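Local coordinates for protein type-iv like pilin ttha1219 (Thermus thermophilus, PDB 5G23) that probably serves as a structural subunit of the type IV pilus system, which is linked to natural competence and DNA uptake, at residues B[55-60]-B[106-110]; B[76-81]-B[156-160]; B[111-116]-B[140-145]; B[174-180]-B[225-231]. One frame throughout, in Å; residues are numbered along the deposited sequence.

In the fold
Interactions 1, 3 and 4 pack round helix 44-61; interaction 2 lies at the surface. Interaction 1 packs that helix on strand 104-112 of the larger antiparallel sheet. Interaction 4 pairs two strands of the smaller sheet, and the helix also touches it: Ala-57 CB lies 3.7 Å from Val-229 CG2. The centres of interactions 1 and 4 are about 11 Å apart. Interaction 3 joins the two sheets through the hairpin turn at the end of strand 104-112. It meets interaction 4 where Phe-145 CD1 comes 3.6 Å from Leu-180 CD2. Interaction 2 ties two surface loops together and touches interaction 3: Asp-81 N lies 3.2 Å from Phe-145 O, a probable hydrogen bond.

Interaction 1 of 4, residues B[55-60]-B[106-110]; sequences VLAREL and GTGYE
Leu-56 sets its CG over one face of the Tyr-109 ring, displaced toward the rim. That CG sits 3.6 Å from the ring centroid, 14° off the normal, in a CH-pi contact. Leu-56 CD1 lies 3.4 Å from Tyr-109 CE1. The two side chains run past each other in opposite directions. Near the ring plane the neighbours are Glu-59 CG and, more loosely, Leu-60 CD2. Tyr-109 OH points at the aliphatic part of Glu-59, 3.6 Å from Glu-59 CG. This is helix-on-sheet packing in a pilin fold: the axes of helix segment 55-60 and strand segment 106-110 run at 146°, 10.2 Å apart. Glu-59 leaves the helix with CG anti to its N and bends at chi2 (85°). The bend carries the carboxylate toward Thr-107; its plane stands almost perpendicular to the Tyr-109 ring. Its OE2 accepts a 2.8 Å hydrogen bond from Thr-107 OG1, taken on the anti side and somewhat out of the carboxylate plane. Thr-107 OG1 also bonds Trp-118 NE1, and the Trp-118 ring meets the Tyr-109 ring. Arg-58 NH1 forms a salt bridge with Glu-59 OE1 of the second subunit; the reciprocal pair is long and weak.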
loop_
_atom_site.group_PDB
_atom_site.type_symbol
_atom_site.label_atom_id
_atom_site.label_comp_id
_atom_site.label_asym_id
_atom_site.label_seq_id
_atom_site.Cartn_x
_atom_site.Cartn_y
_atom_site.Cartn_z
ATOM N N VAL B 55 2.035 -1.681 -2.295
ATOM C CA VAL B 55 1.442 -2.509 -1.235
ATOM C C VAL B 55 2.138 -3.850 -1.185
ATOM O O VAL B 55 2.487 -4.335 -0.142
ATOM C CB VAL B 55 -0.078 -2.655 -1.440
ATOM C CG1 VAL B 55 -0.712 -3.681 -0.496
ATOM C CG2 VAL B 55 -0.785 -1.286 -1.232
ATOM N N LEU B 56 2.269 -4.520 -2.335
ATOM C CA LEU B 56 2.827 -5.858 -2.367
ATOM C C LEU B 56 4.289 -5.882 -2.020
ATOM O O LEU B 56 4.751 -6.823 -1.326
ATOM C CB LEU B 56 2.568 -6.503 -3.741
ATOM C CG LEU B 56 1.288 -7.311 -3.932
ATOM C CD1 LEU B 56 0.053 -6.408 -3.777
ATOM C CD2 LEU B 56 1.283 -7.977 -5.332
ATOM N N ALA B 57 5.053 -4.881 -2.467
ATOM C CA ALA B 57 6.462 -4.863 -2.180
ATOM C C ALA B 57 6.756 -4.718 -0.740
ATOM O O ALA B 57 7.625 -5.414 -0.185
ATOM C CB ALA B 57 7.161 -3.768 -2.918
ATOM N N ARG B 58 5.984 -3.863 -0.074
ATOM C CA ARG B 58 6.230 -3.642 1.350
ATOM C C ARG B 58 5.953 -4.898 2.140
ATOM O O ARG B 58 6.648 -5.211 3.099
ATOM C CB ARG B 58 5.397 -2.483 1.867
ATOM C CG ARG B 58 5.767 -2.033 3.265
ATOM C CD ARG B 58 4.891 -0.902 3.873
ATOM N NE ARG B 58 5.487 -0.442 5.159
ATOM C CZ ARG B 58 5.863 0.797 5.467
ATOM N NH1 ARG B 58 5.654 1.827 4.613
ATOM N NH2 ARG B 58 6.410 1.033 6.657
ATOM N N GLU B 59 4.921 -5.623 1.753
ATOM C CA GLU B 59 4.555 -6.804 2.440
ATOM C C GLU B 59 5.571 -7.950 2.178
ATOM O O GLU B 59 5.911 -8.705 3.079
ATOM C CB GLU B 59 3.141 -7.149 1.982
ATOM C CG GLU B 59 2.485 -8.360 2.575
ATOM C CD GLU B 59 1.812 -8.057 3.872
ATOM O OE1 GLU B 59 1.763 -6.866 4.252
ATOM O OE2 GLU B 59 1.474 -9.039 4.543
ATOM N N LEU B 60 5.991 -8.127 0.941
ATOM C CA LEU B 60 6.822 -9.250 0.575
ATOM C C LEU B 60 8.292 -9.072 1.011
ATOM O O LEU B 60 8.968 -10.077 1.252
ATOM C CB LEU B 60 6.724 -9.549 -0.923
ATOM C CG LEU B 60 5.326 -10.062 -1.329
ATOM C CD1 LEU B 60 5.172 -10.124 -2.832
ATOM C CD2 LEU B 60 5.017 -11.449 -0.740
ATOM N N GLY B 106 1.201 -14.920 8.312
ATOM C CA GLY B 106 1.215 -15.279 6.911
ATOM C C GLY B 106 0.535 -14.234 6.059
ATOM O O GLY B 106 -0.346 -13.480 6.490
ATOM N N THR B 107 0.882 -14.277 4.801
ATOM C CA THR B 107 0.351 -13.399 3.816
ATOM C C THR B 107 0.287 -14.133 2.499
ATOM O O THR B 107 1.171 -14.952 2.182
ATOM C CB THR B 107 1.224 -12.108 3.743
ATOM O OG1 THR B 107 0.516 -11.110 2.988
ATOM C CG2 THR B 107 2.593 -12.364 3.111
ATOM N N GLY B 108 -0.735 -13.845 1.727
ATOM C CA GLY B 108 -0.923 -14.465 0.383
ATOM C C GLY B 108 -1.623 -13.583 -0.651
ATOM O O GLY B 108 -2.553 -12.807 -0.329
ATOM N N TYR B 109 -1.174 -13.709 -1.899
ATOM C CA TYR B 109 -1.754 -13.030 -3.003
ATOM C C TYR B 109 -2.081 -14.040 -4.083
ATOM O O TYR B 109 -1.283 -14.954 -4.334
ATOM C CB TYR B 109 -0.759 -12.000 -3.575
ATOM C CG TYR B 109 -0.498 -10.898 -2.645
ATOM C CD1 TYR B 109 -1.402 -9.819 -2.565
ATOM C CD2 TYR B 109 0.640 -10.842 -1.917
ATOM C CE1 TYR B 109 -1.169 -8.783 -1.690
ATOM C CE2 TYR B 109 0.887 -9.803 -1.044
ATOM C CZ TYR B 109 -0.027 -8.786 -0.933
ATOM O OH TYR B 109 0.254 -7.713 -0.118
ATOM N N GLU B 110 -3.208 -13.855 -4.741
ATOM C CA GLU B 110 -3.631 -14.673 -5.917
ATOM C C GLU B 110 -4.529 -13.899 -6.835
ATOM O O GLU B 110 -5.157 -12.974 -6.395
ATOM C CB GLU B 110 -4.491 -15.856 -5.425
ATOM C CG GLU B 110 -3.802 -16.837 -4.504
ATOM C CD GLU B 110 -4.554 -18.149 -4.372
ATOM O OE1 GLU B 110 -5.345 -18.510 -5.310
ATOM O OE2 GLU B 110 -4.374 -18.803 -3.304
#

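Interaction 2 of 4, residues B[76-81]-B[156-160]; sequences PSSQGD and KRQAQ
The guanidinium of Arg-157 and the carboxylate of Asp-81 meet edge to edge, with their planes only 16° apart. One face of the guanidinium carries Pro-76 CB, 3.4 Å above its plane and displaced toward the rim. Ser-77 O lies at the edge, in the plane, 3.3 Å from Arg-157 NH2. The motif is a side-on bidentate salt bridge, set beside the type I beta turn Ser-77 to Gly-80 that links strands 69-75 and 82-88. Arg-157 NH2 gives a 2.8 Å bond to Asp-81 OD1, and Arg-157 NE gives one of the same length to Asp-81 OD2. Each oxygen uses its syn lone pair. Arg-157 reaches across because its chain is extended from CG to NE. Both groups have further partners. Asp-81 OD2 accepts from Val-147 N, and Arg-157 NH1 forms a salt bridge with Glu-211. The carboxylate is buried, and this shared grip probably fixes its rotation. Alongside, the proline ring rests on the other loop, with Pro-76 CG 3.4 Å from Gln-158 C. The turn is braced from within: Ser-77 OG donates to Gly-80 O, and Gly-80 N donates to Ser-77 O. Asp-81 OD1 has a second donor in Ser-77 N, which stands 3.0 Å away and meets that oxygen from above the carboxylate plane.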
loop_
_atom_site.group_PDB
_atom_site.type_symbol
_atom_site.label_atom_id
_atom_site.label_comp_id
_atom_site.label_asym_id
_atom_site.label_seq_id
_atom_site.Cartn_x
_atom_site.Cartn_y
_atom_site.Cartn_z
ATOM N N PRO B 76 3.251 -20.773 -9.445
ATOM C CA PRO B 76 2.936 -20.235 -10.749
ATOM C C PRO B 76 1.996 -21.141 -11.494
ATOM O O PRO B 76 1.959 -22.370 -11.273
ATOM C CB PRO B 76 4.283 -20.170 -11.490
ATOM C CG PRO B 76 5.129 -21.193 -10.773
ATOM C CD PRO B 76 4.635 -21.286 -9.352
ATOM N N SER B 77 1.187 -20.529 -12.324
ATOM C CA SER B 77 0.245 -21.314 -13.148
ATOM C C SER B 77 -0.163 -20.489 -14.358
ATOM O O SER B 77 -0.055 -19.246 -14.354
ATOM C CB SER B 77 -0.967 -21.690 -12.301
ATOM O OG SER B 77 -2.015 -20.700 -12.363
ATOM N N SER B 78 -0.634 -21.181 -15.394
ATOM C CA SER B 78 -1.148 -20.503 -16.590
ATOM C C SER B 78 -2.266 -19.549 -16.291
ATOM O O SER B 78 -2.478 -18.618 -17.036
ATOM C CB SER B 78 -1.643 -21.551 -17.612
ATOM O OG SER B 78 -0.512 -22.082 -18.255
ATOM N N GLN B 79 -2.991 -19.804 -15.194
ATOM C CA GLN B 79 -4.108 -18.956 -14.798
ATOM C C GLN B 79 -3.719 -17.753 -13.913
ATOM O O GLN B 79 -4.623 -17.076 -13.397
ATOM C CB GLN B 79 -5.161 -19.782 -14.034
ATOM C CG GLN B 79 -5.655 -21.039 -14.741
ATOM C CD GLN B 79 -6.423 -20.710 -15.989
ATOM O OE1 GLN B 79 -5.822 -20.548 -17.055
ATOM N NE2 GLN B 79 -7.763 -20.597 -15.883
ATOM N N GLY B 80 -2.422 -17.524 -13.656
ATOM C CA GLY B 80 -2.059 -16.581 -12.619
ATOM C C GLY B 80 -1.272 -17.195 -11.471
ATOM O O GLY B 80 -1.511 -18.310 -11.043
ATOM N N ASP B 81 -0.312 -16.465 -10.985
ATOM C CA ASP B 81 0.531 -16.999 -9.997
ATOM C C ASP B 81 -0.007 -16.741 -8.627
ATOM O O ASP B 81 -0.809 -15.807 -8.460
ATOM C CB ASP B 81 1.928 -16.453 -10.148
ATOM C CG ASP B 81 2.578 -16.875 -11.483
ATOM O OD1 ASP B 81 1.959 -17.672 -12.294
ATOM O OD2 ASP B 81 3.692 -16.429 -11.728
ATOM N N LYS B 156 14.098 -17.632 -12.116
ATOM C CA LYS B 156 13.337 -18.865 -12.318
ATOM C C LYS B 156 11.856 -18.552 -12.125
ATOM O O LYS B 156 11.495 -17.576 -11.443
ATOM C CB LYS B 156 13.809 -19.901 -11.280
ATOM C CG LYS B 156 15.256 -20.362 -11.485
ATOM C CD LYS B 156 15.770 -21.326 -10.469
ATOM C CE LYS B 156 17.213 -21.663 -10.837
ATOM N NZ LYS B 156 17.738 -22.691 -9.964
ATOM N N ARG B 157 10.998 -19.370 -12.741
ATOM C CA ARG B 157 9.562 -19.294 -12.450
ATOM C C ARG B 157 9.021 -20.686 -12.493
ATOM O O ARG B 157 8.887 -21.324 -13.551
ATOM C CB ARG B 157 8.794 -18.363 -13.395
ATOM C CG ARG B 157 7.290 -18.370 -13.208
ATOM C CD ARG B 157 6.536 -17.278 -13.951
ATOM N NE ARG B 157 5.086 -17.485 -13.954
ATOM C CZ ARG B 157 4.431 -18.325 -14.784
ATOM N NH1 ARG B 157 5.062 -18.974 -15.723
ATOM N NH2 ARG B 157 3.154 -18.555 -14.635
ATOM N N GLN B 158 8.822 -21.185 -11.290
ATOM C CA GLN B 158 8.511 -22.584 -11.108
ATOM C C GLN B 158 8.014 -22.695 -9.686
ATOM O O GLN B 158 8.225 -21.801 -8.853
ATOM C CB GLN B 158 9.731 -23.478 -11.325
ATOM C CG GLN B 158 10.940 -23.135 -10.484
ATOM C CD GLN B 158 12.230 -23.795 -10.941
ATOM O OE1 GLN B 158 12.644 -23.632 -12.099
ATOM N NE2 GLN B 158 12.811 -24.591 -10.084
ATOM N N ALA B 159 7.390 -23.837 -9.390
ATOM C CA ALA B 159 6.953 -24.131 -7.998
ATOM C C ALA B 159 8.160 -24.064 -7.130
ATOM O O ALA B 159 9.220 -24.690 -7.410
ATOM C CB ALA B 159 6.357 -25.510 -7.903
ATOM N N GLN B 160 8.042 -23.392 -6.031
ATOM C CA GLN B 160 9.166 -23.351 -5.149
ATOM C C GLN B 160 8.778 -23.034 -3.748
ATOM O O GLN B 160 7.962 -22.143 -3.558
ATOM C CB GLN B 160 10.007 -22.214 -5.692
ATOM C CG GLN B 160 10.922 -21.549 -4.706
ATOM C CD GLN B 160 12.262 -22.265 -4.676
ATOM O OE1 GLN B 160 12.322 -23.502 -4.749
ATOM N NE2 GLN B 160 13.330 -21.499 -4.693
#

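Interaction 3 of 4, residues B[111-116]-B[140-145]; sequences VNQGAL and VQVEAF
Phe-145 meets the hairpin first through its CB, which lies 3.4 Å from Val-111 CG2. Beyond CB, with CG anti to the backbone N (chi1 178°), the ring runs on to Leu-116. Phe-145 CG keeps 4.1 Å from Val-111 CG2. Phe-145 CD2 is 3.9 Å from Leu-116 CD1, and CE2 is close to the same methyl. That methyl stands over the ring face, 13° off the normal, as a CH-pi contact. At the tip, Phe-145 CZ lies 4.1 Å from Leu-56 CD2 on helix 44-61. With a serine here, Leu-116 CD1 would probably be left without its aromatic partner and a gap would open beside it. Val-142 extends the apolar patch, its CG1 touching Val-111 CG2 at 4.0 Å. The hairpin is a type I' turn, Asn-112 to Ala-115, joining strands 104-112 and 115-122. Val-142 N, on strand 141-151 of the other sheet, gives Gly-114 O a straight 2.8 Å bond (173°), with the donor above the carbonyl plane. One water donates to Gln-113 O and accepts from Gln-141 NE2, which also bonds Asp-138 O. These polar links probably fix the turn against strand 141-151, while the apolar end adds to the core under the helix.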
loop_
_atom_site.group_PDB
_atom_site.type_symbol
_atom_site.label_atom_id
_atom_site.label_comp_id
_atom_site.label_asym_id
_atom_site.label_seq_id
_atom_site.Cartn_x
_atom_site.Cartn_y
_atom_site.Cartn_z
ATOM N N VAL B 111 -4.619 -14.307 -8.098
ATOM C CA VAL B 111 -5.583 -13.730 -9.042
ATOM C C VAL B 111 -6.669 -14.768 -9.318
ATOM O O VAL B 111 -6.400 -15.949 -9.485
ATOM C CB VAL B 111 -4.958 -13.312 -10.388
ATOM C CG1 VAL B 111 -6.016 -12.918 -11.426
ATOM C CG2 VAL B 111 -4.097 -12.121 -10.189
ATOM N N ASN B 112 -7.886 -14.292 -9.346
ATOM C CA ASN B 112 -9.031 -15.133 -9.717
ATOM C C ASN B 112 -10.065 -14.254 -10.417
ATOM O O ASN B 112 -10.369 -13.154 -9.913
ATOM C CB ASN B 112 -9.647 -15.724 -8.446
ATOM C CG ASN B 112 -10.985 -16.415 -8.733
ATOM O OD1 ASN B 112 -12.059 -15.893 -8.409
ATOM N ND2 ASN B 112 -10.917 -17.565 -9.385
ATOM N N GLN B 113 -10.608 -14.719 -11.550
ATOM C CA GLN B 113 -11.651 -13.980 -12.273
ATOM C C GLN B 113 -11.317 -12.483 -12.494
ATOM O O GLN B 113 -12.147 -11.578 -12.235
ATOM C CB GLN B 113 -12.979 -14.094 -11.549
ATOM C CG GLN B 113 -13.500 -15.510 -11.545
ATOM C CD GLN B 113 -14.893 -15.569 -10.969
ATOM O OE1 GLN B 113 -15.380 -14.614 -10.351
ATOM N NE2 GLN B 113 -15.553 -16.677 -11.185
ATOM N N GLY B 114 -10.091 -12.228 -12.952
ATOM C CA GLY B 114 -9.714 -10.844 -13.335
ATOM C C GLY B 114 -9.425 -9.912 -12.169
ATOM O O GLY B 114 -9.305 -8.693 -12.373
ATOM N N ALA B 115 -9.354 -10.450 -10.940
ATOM C CA ALA B 115 -9.036 -9.676 -9.709
ATOM C C ALA B 115 -7.826 -10.244 -8.948
ATOM O O ALA B 115 -7.714 -11.458 -8.795
ATOM C CB ALA B 115 -10.226 -9.643 -8.770
ATOM N N LEU B 116 -6.938 -9.350 -8.499
ATOM C CA LEU B 116 -5.932 -9.690 -7.604
ATOM C C LEU B 116 -6.534 -9.578 -6.186
ATOM O O LEU B 116 -7.124 -8.583 -5.868
ATOM C CB LEU B 116 -4.726 -8.753 -7.776
ATOM C CG LEU B 116 -3.530 -8.932 -6.836
ATOM C CD1 LEU B 116 -2.796 -10.225 -7.067
ATOM C CD2 LEU B 116 -2.578 -7.751 -7.006
ATOM N N VAL B 140 -11.832 -2.680 -14.114
ATOM C CA VAL B 140 -10.412 -3.067 -14.256
ATOM C C VAL B 140 -10.356 -4.563 -14.285
ATOM O O VAL B 140 -10.884 -5.206 -13.417
ATOM C CB VAL B 140 -9.514 -2.538 -13.112
ATOM C CG1 VAL B 140 -8.109 -3.037 -13.248
ATOM C CG2 VAL B 140 -9.572 -1.011 -13.013
ATOM N N GLN B 141 -9.674 -5.098 -15.277
ATOM C CA GLN B 141 -9.404 -6.542 -15.357
ATOM C C GLN B 141 -7.947 -6.780 -15.248
ATOM O O GLN B 141 -7.145 -6.212 -16.037
ATOM C CB GLN B 141 -9.911 -7.107 -16.690
ATOM C CG GLN B 141 -11.434 -7.123 -16.752
ATOM C CD GLN B 141 -12.010 -8.192 -15.872
ATOM O OE1 GLN B 141 -11.621 -9.378 -15.949
ATOM N NE2 GLN B 141 -12.938 -7.803 -15.027
ATOM N N VAL B 142 -7.550 -7.607 -14.289
ATOM C CA VAL B 142 -6.163 -8.045 -14.157
ATOM C C VAL B 142 -6.021 -9.237 -15.093
ATOM O O VAL B 142 -6.576 -10.273 -14.819
ATOM C CB VAL B 142 -5.800 -8.341 -12.659
ATOM C CG1 VAL B 142 -4.377 -8.864 -12.542
ATOM C CG2 VAL B 142 -5.915 -7.058 -11.855
ATOM N N GLU B 143 -5.258 -9.060 -16.174
ATOM C CA GLU B 143 -5.116 -10.073 -17.238
ATOM C C GLU B 143 -3.899 -10.987 -17.003
ATOM O O GLU B 143 -3.824 -12.071 -17.575
ATOM C CB GLU B 143 -4.993 -9.416 -18.569
ATOM C CG GLU B 143 -6.314 -8.702 -18.876
ATOM C CD GLU B 143 -6.325 -7.976 -20.189
ATOM O OE1 GLU B 143 -5.272 -7.825 -20.862
ATOM O OE2 GLU B 143 -7.412 -7.501 -20.508
ATOM N N ALA B 144 -2.972 -10.549 -16.174
ATOM C CA ALA B 144 -1.784 -11.370 -15.832
ATOM C C ALA B 144 -1.159 -10.950 -14.543
ATOM O O ALA B 144 -1.040 -9.738 -14.267
ATOM C CB ALA B 144 -0.764 -11.329 -16.976
ATOM N N PHE B 145 -0.789 -11.938 -13.728
ATOM C CA PHE B 145 -0.033 -11.753 -12.501
ATOM C C PHE B 145 1.010 -12.844 -12.537
ATOM O O PHE B 145 0.713 -14.001 -12.739
ATOM C CB PHE B 145 -0.860 -11.825 -11.193
ATOM C CG PHE B 145 -0.075 -11.686 -9.923
ATOM C CD1 PHE B 145 0.767 -10.636 -9.707
ATOM C CD2 PHE B 145 -0.232 -12.608 -8.879
ATOM C CE1 PHE B 145 1.495 -10.517 -8.509
ATOM C CE2 PHE B 145 0.495 -12.521 -7.662
ATOM C CZ PHE B 145 1.322 -11.433 -7.473
HETATM O O HOH W 1 -14.015 -9.969 -13.491
#

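Interaction 4 of 4, residues B[174-180]-B[225-231]; sequences SALALYL and KLWIVQT
Trp-227 lays one face of its indole on Leu-178, whose CB sits 3.6 Å from the centroid of the six-membered ring and 10° off its normal. Leu-180 CG lies at the indole edge, in its plane, and Leu-180 CD1 approaches Trp-227 CH2 obliquely at 3.6 Å. Leu-178 CD1 turns the other way and touches Val-229 CG2 at 3.7 Å. The indole reaches back over the neighbouring strand because Trp-227 CG stands between the backbone N and the carbonyl carbon (chi1 71°). Cut back to an alanine, Trp-227 would no longer cover Leu-178 CB, and Leu-180 CD1 would probably be left beside a gap. On the face of Ala-177, Ala-177 CB meets Ile-228 CD1 at 3.6 Å. These positions are set by antiparallel strand pairing. Leu-176 with Val-229, Leu-178 with Trp-227 and Leu-180 with Lys-225 are hydrogen-bonded pairs, each closed by two backbone bonds. The bond from Leu-178 N to Trp-227 O is 2.9 Å long and nearly straight. At the end of the strand Thr-231 N donates to Ser-174 O, while Thr-231 OG1 bonds Val-173 O. One water joins Ser-174 OG to Gln-230 NE2. Outside this shell, helix 44-61 packs on the face that carries Trp-227, with Ala-53 against the indole. Strand 141-151 bonds the other edge of strand 174-180. Backbone bonds set the register, while mostly apolar side chains form the surface that meets the helix.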
loop_
_atom_site.group_PDB
_atom_site.type_symbol
_atom_site.label_atom_id
_atom_site.label_comp_id
_atom_site.label_asym_id
_atom_site.label_seq_id
_atom_site.Cartn_x
_atom_site.Cartn_y
_atom_site.Cartn_z
ATOM N N SER B 174 17.201 -14.304 -3.509
ATOM C CA SER B 174 17.650 -12.949 -3.221
ATOM C C SER B 174 16.611 -11.878 -3.574
ATOM O O SER B 174 16.729 -10.755 -3.091
ATOM C CB SER B 174 19.019 -12.705 -3.837
ATOM O OG SER B 174 18.956 -12.605 -5.196
ATOM N N ALA B 175 15.694 -12.194 -4.486
ATOM C CA ALA B 175 14.684 -11.218 -4.962
ATOM C C ALA B 175 13.529 -11.873 -5.637
ATOM O O ALA B 175 13.641 -13.018 -6.090
ATOM C CB ALA B 175 15.310 -10.184 -5.861
ATOM N N LEU B 176 12.413 -11.158 -5.728
ATOM C CA LEU B 176 11.227 -11.566 -6.476
ATOM C C LEU B 176 10.997 -10.516 -7.557
ATOM O O LEU B 176 11.255 -9.332 -7.317
ATOM C CB LEU B 176 9.990 -11.641 -5.616
ATOM C CG LEU B 176 10.035 -12.600 -4.431
ATOM C CD1 LEU B 176 8.754 -12.483 -3.638
ATOM C CD2 LEU B 176 10.229 -14.042 -4.898
ATOM N N ALA B 177 10.550 -10.972 -8.692
ATOM C CA ALA B 177 10.039 -10.104 -9.723
ATOM C C ALA B 177 8.551 -10.332 -9.857
ATOM O O ALA B 177 8.088 -11.470 -10.018
ATOM C CB ALA B 177 10.711 -10.362 -11.048
ATOM N N LEU B 178 7.782 -9.251 -9.791
ATOM C CA LEU B 178 6.350 -9.290 -9.917
ATOM C C LEU B 178 5.892 -8.486 -11.141
ATOM O O LEU B 178 6.489 -7.445 -11.456
ATOM C CB LEU B 178 5.703 -8.746 -8.656
ATOM C CG LEU B 178 6.017 -9.650 -7.472
ATOM C CD1 LEU B 178 7.151 -9.016 -6.726
ATOM C CD2 LEU B 178 4.837 -9.768 -6.579
ATOM N N TYR B 179 4.904 -9.032 -11.847
ATOM C CA TYR B 179 4.374 -8.417 -13.062
ATOM C C TYR B 179 2.853 -8.420 -13.017
ATOM O O TYR B 179 2.249 -9.416 -12.724
ATOM C CB TYR B 179 4.859 -9.181 -14.308
ATOM C CG TYR B 179 4.230 -8.704 -15.577
ATOM C CD1 TYR B 179 4.753 -7.639 -16.285
ATOM C CD2 TYR B 179 3.080 -9.345 -16.095
ATOM C CE1 TYR B 179 4.174 -7.177 -17.452
ATOM C CE2 TYR B 179 2.485 -8.911 -17.274
ATOM C CZ TYR B 179 3.058 -7.844 -17.972
ATOM O OH TYR B 179 2.468 -7.399 -19.064
ATOM N N LEU B 180 2.261 -7.249 -13.351
ATOM C CA LEU B 180 0.851 -7.128 -13.547
ATOM C C LEU B 180 0.559 -6.513 -14.930
ATOM O O LEU B 180 1.278 -5.576 -15.387
ATOM C CB LEU B 180 0.256 -6.213 -12.475
ATOM C CG LEU B 180 0.130 -6.778 -11.071
ATOM C CD1 LEU B 180 -0.165 -5.664 -10.074
ATOM C CD2 LEU B 180 -0.989 -7.822 -11.091
ATOM N N LYS B 225 3.102 -3.383 -15.248
ATOM C CA LYS B 225 4.097 -2.974 -14.370
ATOM C C LYS B 225 4.929 -4.193 -13.958
ATOM O O LYS B 225 4.386 -5.209 -13.602
ATOM C CB LYS B 225 3.548 -2.283 -13.141
ATOM C CG LYS B 225 4.661 -1.517 -12.412
ATOM C CD LYS B 225 4.106 -0.805 -11.222
ATOM C CE LYS B 225 5.200 -0.095 -10.450
ATOM N NZ LYS B 225 5.646 1.100 -11.208
ATOM N N LEU B 226 6.237 -4.031 -14.061
ATOM C CA LEU B 226 7.219 -4.986 -13.512
ATOM C C LEU B 226 7.957 -4.313 -12.365
ATOM O O LEU B 226 8.480 -3.210 -12.527
ATOM C CB LEU B 226 8.229 -5.402 -14.564
ATOM C CG LEU B 226 9.378 -6.327 -14.151
ATOM C CD1 LEU B 226 8.861 -7.703 -13.848
ATOM C CD2 LEU B 226 10.431 -6.391 -15.219
ATOM N N TRP B 227 8.069 -5.003 -11.212
ATOM C CA TRP B 227 8.852 -4.476 -10.128
ATOM C C TRP B 227 9.616 -5.598 -9.408
ATOM O O TRP B 227 9.146 -6.732 -9.401
ATOM C CB TRP B 227 8.000 -3.590 -9.222
ATOM C CG TRP B 227 6.966 -4.264 -8.362
ATOM C CD1 TRP B 227 7.041 -4.352 -7.058
ATOM C CD2 TRP B 227 5.705 -4.794 -8.730
ATOM N NE1 TRP B 227 5.957 -4.969 -6.544
ATOM C CE2 TRP B 227 5.102 -5.251 -7.568
ATOM C CE3 TRP B 227 5.046 -5.008 -9.953
ATOM C CZ2 TRP B 227 3.862 -5.872 -7.559
ATOM C CZ3 TRP B 227 3.769 -5.551 -9.955
ATOM C CH2 TRP B 227 3.184 -6.010 -8.758
ATOM N N ILE B 228 10.758 -5.239 -8.852
ATOM C CA ILE B 228 11.644 -6.153 -8.207
ATOM C C ILE B 228 11.639 -5.852 -6.736
ATOM O O ILE B 228 11.736 -4.701 -6.332
ATOM C CB ILE B 228 13.081 -5.973 -8.687
ATOM C CG1 ILE B 228 13.148 -6.029 -10.191
ATOM C CG2 ILE B 228 13.935 -7.035 -7.998
ATOM C CD1 ILE B 228 12.534 -7.283 -10.823
ATOM N N VAL B 229 11.450 -6.882 -5.938
ATOM C CA VAL B 229 11.425 -6.802 -4.474
ATOM C C VAL B 229 12.559 -7.607 -3.905
ATOM O O VAL B 229 12.632 -8.820 -4.151
ATOM C CB VAL B 229 10.121 -7.369 -3.925
ATOM C CG1 VAL B 229 10.094 -7.156 -2.428
ATOM C CG2 VAL B 229 8.919 -6.645 -4.517
ATOM N N GLN B 230 13.494 -6.960 -3.179
ATOM C CA GLN B 230 14.597 -7.687 -2.585
ATOM C C GLN B 230 14.019 -8.516 -1.431
ATOM O O GLN B 230 13.054 -8.092 -0.767
ATOM C CB GLN B 230 15.713 -6.732 -2.126
ATOM C CG GLN B 230 16.261 -5.868 -3.199
ATOM C CD GLN B 230 16.933 -6.627 -4.307
ATOM O OE1 GLN B 230 16.599 -6.397 -5.458
ATOM N NE2 GLN B 230 17.819 -7.557 -4.000
ATOM N N THR B 231 14.617 -9.690 -1.180
ATOM C CA THR B 231 14.179 -10.547 -0.132
ATOM C C THR B 231 15.371 -10.954 0.742
ATOM O O THR B 231 15.756 -12.122 0.808
ATOM C CB THR B 231 13.459 -11.782 -0.693
ATOM O OG1 THR B 231 14.321 -12.457 -1.602
ATOM C CG2 THR B 231 12.150 -11.420 -1.417
HETATM O O HOH W 2 18.988 -9.884 -5.552
#